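Local coordinates for putative exported protein (Bacteroides fragilis, PDB 3FZX) that binds calcium ions and probably handles lipid outside the cytoplasm, though its exact function is unknown, at residues 19-24 with 209-214; 28-33 with 57-62. One frame throughout, in Å; residues are numbered along the deposited sequence.

Contact 1: 19-24 with 209-214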
ATOM      1  N   ILE A  19       3.476  -2.539 -21.339  1.00 34.30           N
ATOM      2  CA  ILE A  19       4.102  -3.849 -21.159  1.00 35.67           C
ATOM      3  C   ILE A  19       2.975  -4.867 -21.125  1.00 36.20           C
ATOM      4  O   ILE A  19       1.976  -4.640 -20.435  1.00 35.47           O
ATOM      5  CB  ILE A  19       4.857  -3.961 -19.793  1.00 36.63           C
ATOM      6  CG1 ILE A  19       6.048  -2.998 -19.729  1.00 42.61           C
ATOM      7  CG2 ILE A  19       5.368  -5.373 -19.531  1.00 39.03           C
ATOM      8  CD1 ILE A  19       6.951  -3.072 -20.850  1.00 40.92           C
ATOM      9  N   THR A  20       3.126  -5.962 -21.874  1.00 35.59           N
ATOM     10  CA  THR A  20       2.160  -7.050 -21.890  1.00 33.81           C
ATOM     11  C   THR A  20       2.839  -8.301 -21.402  1.00 33.84           C
ATOM     12  O   THR A  20       3.937  -8.612 -21.840  1.00 34.57           O
ATOM     13  CB  THR A  20       1.641  -7.292 -23.286  1.00 36.67           C
ATOM     14  OG1 THR A  20       1.114  -6.065 -23.773  1.00 39.29           O
ATOM     15  CG2 THR A  20       0.536  -8.392 -23.312  1.00 31.35           C
ATOM     16  N   ARG A  21       2.179  -9.007 -20.483  1.00 33.39           N
ATOM     17  CA  ARG A  21       2.655 -10.283 -20.005  1.00 33.55           C
ATOM     18  C   ARG A  21       1.523 -11.327 -20.183  1.00 32.95           C
ATOM     19  O   ARG A  21       0.357 -11.064 -19.869  1.00 33.08           O
ATOM     20  CB  ARG A  21       3.091 -10.151 -18.550  1.00 35.03           C
ATOM     21  CG  ARG A  21       4.018 -11.272 -18.130  1.00 45.29           C
ATOM     22  CD  ARG A  21       4.868 -10.994 -16.903  1.00 45.88           C
ATOM     23  NE  ARG A  21       4.086 -11.200 -15.686  1.00 58.21           N
ATOM     24  CZ  ARG A  21       3.643 -10.248 -14.876  1.00 56.82           C
ATOM     25  NH1 ARG A  21       3.928  -8.973 -15.104  1.00 60.16           N
ATOM     26  NH2 ARG A  21       2.921 -10.585 -13.807  1.00 61.56           N
ATOM     27  N   ASN A  22       1.873 -12.494 -20.711  1.00 33.42           N
ATOM     28  CA  ASN A  22       0.920 -13.580 -20.941  1.00 33.63           C
ATOM     29  C   ASN A  22       0.976 -14.589 -19.796  1.00 33.20           C
ATOM     30  O   ASN A  22       2.067 -14.843 -19.259  1.00 31.55           O
ATOM     31  CB  ASN A  22       1.208 -14.290 -22.282  1.00 33.55           C
ATOM     32  CG  ASN A  22       0.726 -13.497 -23.476  1.00 31.85           C
ATOM     33  OD1 ASN A  22       0.176 -12.408 -23.340  1.00 34.51           O
ATOM     34  ND2 ASN A  22       0.913 -14.049 -24.649  1.00 31.37           N
ATOM     35  N   CYS A  23      -0.190 -15.169 -19.460  1.00 30.03           N
ATOM     36  CA  CYS A  23      -0.320 -16.183 -18.397  1.00 30.32           C
ATOM     37  C   CYS A  23      -0.726 -17.506 -18.972  1.00 30.50           C
ATOM     38  O   CYS A  23      -1.645 -17.543 -19.790  1.00 31.15           O
ATOM     39  CB  CYS A  23      -1.395 -15.763 -17.403  1.00 30.48           C
ATOM     40  SG  CYS A  23      -1.010 -14.135 -16.711  1.00 38.69           S
ATOM     41  N   TYR A  24      -0.073 -18.573 -18.499  1.00 29.08           N
ATOM     42  CA  TYR A  24      -0.247 -19.919 -19.029  1.00 31.71           C
ATOM     43  C   TYR A  24      -0.537 -20.971 -17.943  1.00 33.36           C
ATOM     44  O   TYR A  24      -0.068 -20.841 -16.804  1.00 30.65           O
ATOM     45  CB  TYR A  24       1.028 -20.364 -19.792  1.00 30.12           C
ATOM     46  CG  TYR A  24       1.459 -19.399 -20.873  1.00 32.79           C
ATOM     47  CD1 TYR A  24       0.936 -19.493 -22.164  1.00 27.75           C
ATOM     48  CD2 TYR A  24       2.408 -18.390 -20.608  1.00 33.78           C
ATOM     49  CE1 TYR A  24       1.314 -18.584 -23.164  1.00 29.84           C
ATOM     50  CE2 TYR A  24       2.801 -17.502 -21.596  1.00 33.62           C
ATOM     51  CZ  TYR A  24       2.246 -17.600 -22.876  1.00 34.63           C
ATOM     52  OH  TYR A  24       2.583 -16.707 -23.862  1.00 27.92           O
ATOM     53  N   SER A 209       1.379 -23.070 -13.025  1.00 36.48           N
ATOM     54  CA  SER A 209       1.175 -21.986 -13.967  1.00 35.15           C
ATOM     55  C   SER A 209       2.460 -21.207 -14.124  1.00 34.19           C
ATOM     56  O   SER A 209       3.452 -21.429 -13.392  1.00 33.44           O
ATOM     57  CB  SER A 209       0.080 -21.029 -13.480  1.00 34.37           C
ATOM     58  OG  SER A 209       0.308 -20.650 -12.128  1.00 35.44           O
ATOM     59  N   TYR A 210       2.454 -20.327 -15.111  1.00 30.26           N
ATOM     60  CA  TYR A 210       3.574 -19.451 -15.320  1.00 31.91           C
ATOM     61  C   TYR A 210       3.169 -18.287 -16.216  1.00 32.74           C
ATOM     62  O   TYR A 210       2.140 -18.350 -16.934  1.00 33.45           O
ATOM     63  CB  TYR A 210       4.763 -20.215 -15.883  1.00 30.87           C
ATOM     64  CG  TYR A 210       4.576 -20.787 -17.263  1.00 35.43           C
ATOM     65  CD1 TYR A 210       3.964 -22.023 -17.438  1.00 37.07           C
ATOM     66  CD2 TYR A 210       5.059 -20.121 -18.391  1.00 34.77           C
ATOM     67  CE1 TYR A 210       3.809 -22.560 -18.672  1.00 30.49           C
ATOM     68  CE2 TYR A 210       4.901 -20.664 -19.668  1.00 33.11           C
ATOM     69  CZ  TYR A 210       4.274 -21.885 -19.777  1.00 36.83           C
ATOM     70  OH  TYR A 210       4.078 -22.452 -20.974  1.00 32.46           O
ATOM     71  N   SER A 211       3.962 -17.226 -16.148  1.00 31.19           N
ATOM     72  CA  SER A 211       3.761 -16.066 -16.986  1.00 32.52           C
ATOM     73  C   SER A 211       5.100 -15.621 -17.568  1.00 33.80           C
ATOM     74  O   SER A 211       6.155 -15.862 -16.975  1.00 32.48           O
ATOM     75  CB  SER A 211       3.084 -14.953 -16.183  1.00 34.97           C
ATOM     76  OG  SER A 211       3.993 -14.315 -15.313  1.00 38.08           O
ATOM     77  N   VAL A 212       5.049 -15.016 -18.758  1.00 34.49           N
ATOM     78  CA  VAL A 212       6.222 -14.579 -19.499  1.00 34.11           C
ATOM     79  C   VAL A 212       5.917 -13.235 -20.171  1.00 35.70           C
ATOM     80  O   VAL A 212       4.851 -13.037 -20.762  1.00 35.09           O
ATOM     81  CB  VAL A 212       6.615 -15.603 -20.613  1.00 34.96           C
ATOM     82  CG1 VAL A 212       7.947 -15.220 -21.270  1.00 31.64           C
ATOM     83  CG2 VAL A 212       6.687 -17.028 -20.045  1.00 32.62           C
ATOM     84  N   LEU A 213       6.859 -12.312 -20.065  1.00 36.97           N
ATOM     85  CA  LEU A 213       6.809 -11.033 -20.765  1.00 35.48           C
ATOM     86  C   LEU A 213       6.606 -11.300 -22.250  1.00 34.97           C
ATOM     87  O   LEU A 213       7.323 -12.092 -22.851  1.00 34.52           O
ATOM     88  CB  LEU A 213       8.125 -10.273 -20.555  1.00 35.23           C
ATOM     89  CG  LEU A 213       8.249  -8.884 -21.214  1.00 38.15           C
ATOM     90  CD1 LEU A 213       7.227  -7.932 -20.681  1.00 27.46           C
ATOM     91  CD2 LEU A 213       9.687  -8.381 -21.035  1.00 33.90           C
ATOM     92  N   GLU A 214       5.618 -10.633 -22.827  1.00 32.70           N
ATOM     93  CA  GLU A 214       5.226 -10.842 -24.205  1.00 32.08           C
ATOM     94  C   GLU A 214       5.561  -9.647 -25.111  1.00 33.22           C
ATOM     95  O   GLU A 214       5.929  -9.838 -26.256  1.00 32.77           O
ATOM     96  CB  GLU A 214       3.708 -11.140 -24.237  1.00 31.67           C
ATOM     97  CG  GLU A 214       3.056 -11.241 -25.622  1.00 31.71           C
ATOM     98  CD  GLU A 214       3.542 -12.407 -26.442  1.00 35.16           C
ATOM     99  OE1 GLU A 214       4.175 -13.307 -25.865  1.00 36.36           O
ATOM    100  OE2 GLU A 214       3.243 -12.459 -27.656  1.00 39.50           O
TER
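Tyr24 lays its CB over one face of the Tyr210 ring, 3.8 Å from the ring centroid and displaced toward the rim. Beyond that methylene the two rings run nearly parallel, planes 24° apart, but are slid so far that they barely overlap; the close approach is Tyr24 CD2 to Tyr210 CE2, 3.5 Å. Tyr210 CG stands between its backbone N and carbonyl carbon (chi1 65°), and the ring beyond it lies against Tyr24. Asn22 steadies the far end of Tyr24: its ND2 donates to Tyr24 OH at 3.2 Å, with the hydroxyl in the amide plane. The same amide lies almost parallel to the carboxylate of Glu214, although Asn22 ND2 and Glu214 OE1 stay 3.6 Å apart.

On the opposite face, Arg21 gives its NE-H to Ser211 OG (3.1 Å), which sits at the edge of the guanidinium and in its plane. The hydroxyl also pairs with Ser198, and the terminal nitrogen NH1 forms a salt bridge with Asp84, so the buried guanidinium has more than one polar partner. At one end Ile19 CG2 presses on Leu213 CD1, a tight 3.4 Å.

Behind these side chains is a regular antiparallel pairing, in which Asn22 with Val212 and Tyr24 with Tyr210 exchange backbone hydrogen bonds both ways. It joins the first and last strands of the sheet and thereby closes the barrel. Strand 30-44 flanks 19-24 and strand 194-202 flanks 209-214, while helix 89-94 touches Cys23 and Ser209.

Contact 2: 28-33 with 57-62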
ATOM      1  N   GLY A  28       0.960 -25.085 -21.020  1.00 33.75           N
ATOM      2  CA  GLY A  28       1.340 -24.077 -21.997  1.00 34.26           C
ATOM      3  C   GLY A  28       0.200 -23.345 -22.680  1.00 35.11           C
ATOM      4  O   GLY A  28       0.435 -22.570 -23.625  1.00 34.49           O
ATOM      5  N   LYS A  29      -1.028 -23.582 -22.222  1.00 34.59           N
ATOM      6  CA  LYS A  29      -2.182 -22.908 -22.801  1.00 32.70           C
ATOM      7  C   LYS A  29      -2.314 -21.511 -22.219  1.00 31.20           C
ATOM      8  O   LYS A  29      -2.221 -21.335 -21.007  1.00 31.48           O
ATOM      9  CB  LYS A  29      -3.465 -23.688 -22.541  1.00 33.80           C
ATOM     10  CG  LYS A  29      -4.687 -23.030 -23.177  1.00 34.03           C
ATOM     11  CD  LYS A  29      -5.857 -23.940 -23.173  1.00 37.77           C
ATOM     12  CE  LYS A  29      -7.016 -23.315 -23.912  1.00 37.44           C
ATOM     13  NZ  LYS A  29      -8.102 -24.315 -24.052  1.00 45.28           N
ATOM     14  N   LEU A  30      -2.551 -20.537 -23.096  1.00 29.94           N
ATOM     15  CA  LEU A  30      -2.767 -19.151 -22.705  1.00 32.98           C
ATOM     16  C   LEU A  30      -4.128 -18.988 -22.011  1.00 32.29           C
ATOM     17  O   LEU A  30      -5.152 -19.299 -22.622  1.00 31.19           O
ATOM     18  CB  LEU A  30      -2.720 -18.233 -23.935  1.00 31.71           C
ATOM     19  CG  LEU A  30      -2.908 -16.719 -23.728  1.00 32.87           C
ATOM     20  CD1 LEU A  30      -1.822 -16.099 -22.870  1.00 32.90           C
ATOM     21  CD2 LEU A  30      -2.936 -16.040 -25.064  1.00 38.03           C
ATOM     22  N   THR A  31      -4.112 -18.506 -20.761  1.00 29.84           N
ATOM     23  CA  THR A  31      -5.330 -18.220 -19.981  1.00 30.85           C
ATOM     24  C   THR A  31      -5.634 -16.724 -19.887  1.00 30.95           C
ATOM     25  O   THR A  31      -6.784 -16.307 -19.979  1.00 30.90           O
ATOM     26  CB  THR A  31      -5.249 -18.816 -18.522  1.00 31.94           C
ATOM     27  OG1 THR A  31      -4.201 -18.186 -17.760  1.00 37.07           O
ATOM     28  CG2 THR A  31      -4.978 -20.313 -18.564  1.00 33.04           C
ATOM     29  N   ASN A  32      -4.610 -15.893 -19.709  1.00 31.49           N
ATOM     30  CA  ASN A  32      -4.851 -14.464 -19.491  1.00 31.66           C
ATOM     31  C   ASN A  32      -3.752 -13.597 -20.026  1.00 32.75           C
ATOM     32  O   ASN A  32      -2.620 -14.051 -20.213  1.00 32.52           O
ATOM     33  CB  ASN A  32      -5.025 -14.156 -17.986  1.00 31.11           C
ATOM     34  CG  ASN A  32      -6.198 -14.895 -17.362  1.00 34.95           C
ATOM     35  OD1 ASN A  32      -6.069 -16.047 -16.966  1.00 33.44           O
ATOM     36  ND2 ASN A  32      -7.343 -14.247 -17.302  1.00 29.43           N
ATOM     37  N   ILE A  33      -4.102 -12.335 -20.248  1.00 34.17           N
ATOM     38  CA  ILE A  33      -3.156 -11.332 -20.726  1.00 35.95           C
ATOM     39  C   ILE A  33      -3.218 -10.147 -19.783  1.00 36.80           C
ATOM     40  O   ILE A  33      -4.317  -9.644 -19.526  1.00 33.79           O
ATOM     41  CB  ILE A  33      -3.516 -10.847 -22.129  1.00 38.07           C
ATOM     42  CG1 ILE A  33      -3.616 -12.039 -23.098  1.00 37.71           C
ATOM     43  CG2 ILE A  33      -2.500  -9.781 -22.600  1.00 34.70           C
ATOM     44  CD1 ILE A  33      -4.249 -11.681 -24.423  1.00 34.34           C
ATOM     45  N   ALA A  57      -7.114  -9.373 -18.794  1.00 36.81           N
ATOM     46  CA  ALA A  57      -8.095  -9.933 -19.717  1.00 35.97           C
ATOM     47  C   ALA A  57      -7.910 -11.437 -19.816  1.00 35.26           C
ATOM     48  O   ALA A  57      -6.911 -11.983 -19.362  1.00 32.08           O
ATOM     49  CB  ALA A  57      -7.971  -9.286 -21.087  1.00 33.24           C
ATOM     50  N   ASP A  58      -8.903 -12.105 -20.388  1.00 35.14           N
ATOM     51  CA  ASP A  58      -8.803 -13.541 -20.652  1.00 36.91           C
ATOM     52  C   ASP A  58      -8.103 -13.735 -22.002  1.00 36.40           C
ATOM     53  O   ASP A  58      -7.756 -12.752 -22.663  1.00 38.13           O
ATOM     54  CB  ASP A  58     -10.196 -14.223 -20.621  1.00 36.21           C
ATOM     55  CG  ASP A  58     -11.155 -13.725 -21.727  1.00 40.80           C
ATOM     56  OD1 ASP A  58     -10.719 -13.125 -22.747  1.00 39.37           O
ATOM     57  OD2 ASP A  58     -12.380 -13.944 -21.563  1.00 54.89           O
ATOM     58  N   ALA A  59      -7.930 -14.996 -22.415  1.00 36.72           N
ATOM     59  CA  ALA A  59      -7.227 -15.340 -23.654  1.00 37.81           C
ATOM     60  C   ALA A  59      -7.910 -14.774 -24.889  1.00 38.62           C
ATOM     61  O   ALA A  59      -7.248 -14.531 -25.876  1.00 41.68           O
ATOM     62  CB  ALA A  59      -7.036 -16.864 -23.791  1.00 35.68           C
ATOM     63  N   ALA A  60      -9.218 -14.542 -24.830  1.00 38.90           N
ATOM     64  CA  ALA A  60      -9.949 -13.941 -25.954  1.00 39.73           C
ATOM     65  C   ALA A  60      -9.957 -12.398 -25.914  1.00 41.44           C
ATOM     66  O   ALA A  60     -10.692 -11.778 -26.657  1.00 42.45           O
ATOM     67  CB  ALA A  60     -11.373 -14.472 -25.980  1.00 37.60           C
ATOM     68  N   GLY A  61      -9.155 -11.774 -25.049  1.00 45.11           N
ATOM     69  CA  GLY A  61      -9.121 -10.301 -24.933  1.00 45.51           C
ATOM     70  C   GLY A  61     -10.244  -9.596 -24.156  1.00 45.38           C
ATOM     71  O   GLY A  61     -10.213  -8.368 -24.022  1.00 45.94           O
ATOM     72  N   LYS A  62     -11.240 -10.331 -23.656  1.00 43.90           N
ATOM     73  CA  LYS A  62     -12.270  -9.723 -22.804  1.00 43.59           C
ATOM     74  C   LYS A  62     -11.668  -9.254 -21.452  1.00 42.26           C
ATOM     75  O   LYS A  62     -11.058 -10.043 -20.722  1.00 40.37           O
ATOM     76  CB  LYS A  62     -13.429 -10.693 -22.548  1.00 44.44           C
ATOM     77  CG  LYS A  62     -14.626 -10.019 -21.835  1.00 55.08           C
ATOM     78  CD  LYS A  62     -15.813 -10.954 -21.593  1.00 59.44           C
ATOM     79  CE  LYS A  62     -15.556 -11.929 -20.458  1.00 58.87           C
ATOM     80  NZ  LYS A  62     -16.738 -12.820 -20.293  1.00 65.24           N
TER
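Asn32 meets the end of the neighbouring strand with CB, CG and ND2 all close to one acceptor, the carbonyl oxygen of Ala57. Asn32 CB comes first, 3.2 Å from Ala57 O. CG, anti to the carbonyl carbon of its own residue (chi1 -60°), lies a little farther from the same oxygen. Here the amide divides. Asn32 ND2 donates to Ala57 O at 3.1 Å, a somewhat bent bond (143° at the hydrogen) that arrives from above the carbonyl plane, and it also passes 3.7 Å from Asp58 CA. Asn32 OD1 lies on the Thr31 side, 2.9 Å from Thr31 OG1. The backbone N of Ile33 reaches Ala57 O from the opposite face, and two N-H groups thus grip the oxygen of this buried alanine.

Ile33 and Ala57 form a hydrogen-bonded pair near the end of the hairpin of strands 30-44 and 47-58, with Ala57 N returning a bond to Ile33 O. One step nearer the end, Thr31 and Asn32 together face Cys23 of strand 18-25 in a classic beta bulge. Past Asp58 the second strand gives way to a type I turn, Asp58 to Gly61, closed by Gly61 N to Asp58 O. Asp58 OD1 accepts the N-H of Lys62, Lys62 N lying 3.0 Å away and above the carboxylate plane, and Lys62 O takes the N-H of Asp58 in return. Ala59 swings its methyl to the start of the first strand: Ala59 CB is 3.3 Å from Leu30 O and 4.1 Å from Leu30 CG. Leu30 also packs against Asn22 of strand 18-25.

In the fold
Both contacts pair neighbouring strands of one barrel, and strand 18-25 connects them: its residues 19-24 form contact 1 on one edge, while on the other edge the Cys23 backbone hydrogen-bonds to the backbones of Thr31 and Asn32 of contact 2. The centre of contact 1 lies about 10 Å from the chain centre, against about 17 Å for that of contact 2, and contact 1 buries twice the surface. Its regular pairing brings together strands far apart in sequence, with a buried charged group on one face and a slid-apart tyrosine pair on the other. Contact 2 belongs to a local hairpin ending in a more exposed turn; backbone carbonyls, an asparagine amide and alanine methyls meet there, beside Leu30 and Ile33. Tyr210 OH packs on Gly28 CA.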